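Proteasome activator protein PA26 (Trypanosoma brucei, PDB 1YAR) probably binds the end rings of the 20S proteasome as a ring-shaped complex and opens the gate, stimulating peptide hydrolysis. Local coordinates at residues E92-V97 against K121-L126. Sequence-based numbering, arbitrary orientation. Where two conformers were deposited one is given.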
# COMPACT_ATOMS: atom_id res chain seq x y z
N GLU O 92 -65.01 -84.64 -1.18
CA GLU O 92 -64.78 -84.50 0.26
C GLU O 92 -63.34 -84.83 0.65
O GLU O 92 -62.81 -84.24 1.59
CB GLU O 92 -65.76 -85.34 1.07
CG GLU O 92 -67.21 -84.85 0.99
CD GLU O 92 -67.49 -83.61 1.82
OE1 GLU O 92 -66.68 -83.25 2.70
OE2 GLU O 92 -68.55 -82.99 1.60
N THR O 93 -62.71 -85.76 -0.08
CA THR O 93 -61.29 -86.03 0.09
C THR O 93 -60.47 -84.78 -0.23
O THR O 93 -59.59 -84.41 0.55
CB THR O 93 -60.89 -87.22 -0.80
OG1 THR O 93 -61.58 -88.39 -0.33
CG2 THR O 93 -59.39 -87.55 -0.67
N ILE O 94 -60.76 -84.14 -1.36
CA ILE O 94 -60.02 -82.92 -1.71
C ILE O 94 -60.26 -81.83 -0.66
O ILE O 94 -59.32 -81.16 -0.24
CB ILE O 94 -60.33 -82.39 -3.11
CG1 ILE O 94 -60.07 -83.47 -4.16
CG2 ILE O 94 -59.45 -81.14 -3.38
CD1 ILE O 94 -60.53 -83.11 -5.58
N ARG O 95 -61.52 -81.69 -0.27
CA ARG O 95 -61.94 -80.72 0.71
C ARG O 95 -61.09 -80.89 1.97
O ARG O 95 -60.53 -79.91 2.47
CB ARG O 95 -63.42 -80.96 1.02
CG ARG O 95 -64.16 -79.80 1.61
CD ARG O 95 -65.61 -79.71 1.09
NE ARG O 95 -66.56 -79.36 2.14
CZ ARG O 95 -66.75 -78.13 2.62
NH1 ARG O 95 -66.06 -77.11 2.13
NH2 ARG O 95 -67.64 -77.93 3.57
N THR O 96 -60.99 -82.13 2.44
CA THR O 96 -60.27 -82.46 3.67
C THR O 96 -58.79 -82.08 3.56
O THR O 96 -58.25 -81.48 4.46
CB THR O 96 -60.41 -83.97 3.98
OG1 THR O 96 -61.77 -84.24 4.32
CG2 THR O 96 -59.63 -84.35 5.26
N VAL O 97 -58.17 -82.45 2.44
CA VAL O 97 -56.74 -82.16 2.21
C VAL O 97 -56.47 -80.66 2.34
O VAL O 97 -55.49 -80.22 2.99
CB VAL O 97 -56.30 -82.67 0.83
CG1 VAL O 97 -54.93 -82.11 0.43
CG2 VAL O 97 -56.30 -84.21 0.79
N LYS O 121 -64.36 -73.05 -2.30
CA LYS O 121 -65.60 -72.49 -2.82
C LYS O 121 -66.12 -73.24 -4.06
O LYS O 121 -67.30 -73.58 -4.12
CB LYS O 121 -65.43 -70.98 -3.14
CG LYS O 121 -66.74 -70.31 -3.58
CD LYS O 121 -66.55 -68.83 -3.93
CE LYS O 121 -67.92 -68.15 -4.11
NZ LYS O 121 -67.84 -66.97 -5.03
N ILE O 122 -65.24 -73.51 -5.03
CA ILE O 122 -65.68 -74.22 -6.24
C ILE O 122 -66.00 -75.69 -5.97
O ILE O 122 -66.87 -76.27 -6.63
CB ILE O 122 -64.69 -74.06 -7.43
CG1 ILE O 122 -63.49 -74.99 -7.31
CG2 ILE O 122 -64.26 -72.61 -7.60
CD1 ILE O 122 -62.65 -75.07 -8.57
N ILE O 123 -65.32 -76.30 -5.00
CA ILE O 123 -65.67 -77.68 -4.61
C ILE O 123 -67.00 -77.72 -3.86
O ILE O 123 -67.82 -78.60 -4.11
CB ILE O 123 -64.55 -78.39 -3.84
CG1 ILE O 123 -63.31 -78.48 -4.74
CG2 ILE O 123 -64.94 -79.85 -3.58
CD1 ILE O 123 -62.05 -78.86 -4.00
N ASP O 124 -67.21 -76.74 -2.98
CA ASP O 124 -68.53 -76.55 -2.36
C ASP O 124 -69.67 -76.40 -3.38
O ASP O 124 -70.74 -77.01 -3.22
CB ASP O 124 -68.52 -75.33 -1.45
CG ASP O 124 -67.76 -75.56 -0.16
OD1 ASP O 124 -67.49 -76.74 0.19
OD2 ASP O 124 -67.39 -74.60 0.57
N GLU O 125 -69.46 -75.55 -4.39
CA GLU O 125 -70.43 -75.38 -5.47
C GLU O 125 -70.69 -76.70 -6.19
O GLU O 125 -71.84 -77.03 -6.49
CB GLU O 125 -69.95 -74.34 -6.50
CG GLU O 125 -71.05 -73.89 -7.47
CD GLU O 125 -70.57 -73.01 -8.62
OE1 GLU O 125 -69.42 -72.51 -8.57
OE2 GLU O 125 -71.34 -72.82 -9.59
N LEU O 126 -69.63 -77.44 -6.48
CA LEU O 126 -69.79 -78.78 -7.05
C LEU O 126 -70.70 -79.66 -6.19
O LEU O 126 -71.64 -80.27 -6.70
CB LEU O 126 -68.43 -79.45 -7.29
CG LEU O 126 -68.41 -80.95 -7.61
CD1 LEU O 126 -69.06 -81.22 -8.96
CD2 LEU O 126 -66.97 -81.46 -7.62
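One turn of helix behind Arg95, the residue that reaches across to Asp124, two donors grip the carbonyl oxygen of Glu92. The backbone N of Thr96 makes the usual helical bond, and Thr96 OG1 adds a second bond, 2.9 Å to Glu92 O, from the opposite face of the carbonyl plane, tilted 28° out of it. Arg95 forms the polar link between the segments. Its CG lies anti to the backbone N (chi1 -159°), and bends further along the chain turn the guanidinium toward Asp124, whose OD1 lies over one face of it. The two planes stand 75° apart, so the salt bridge is not a side-by-side pairing. The modelled 2.4 Å between Arg95 NH1 and Asp124 OD1 is doubtfully short, and Arg95 has a second conformer. A long ion pair, 3.9 Å from Arg95 NE to Glu92 OE1, extends the network along the first helix. Beside the charges, Ile123 extends its CD1 to within 3.5 Å of Ile94 CG2, the two side chains crossing at about a right angle. The contact thus joins helices 71-99 and 111-130, which run in broadly opposite directions here, as in the antiparallel four-helix bundle of PA28-type activators. Ile94 continues the apolar layer onto Val30 and Ile31 of helix 24-57, and Leu126 packs on Leu207 of helix 183-226. Glu92 faces a second subunit, where Thr209 and His206 of that subunit hydrogen-bond its carboxylate, so the Glu92 end of the network lies at the interface between subunits.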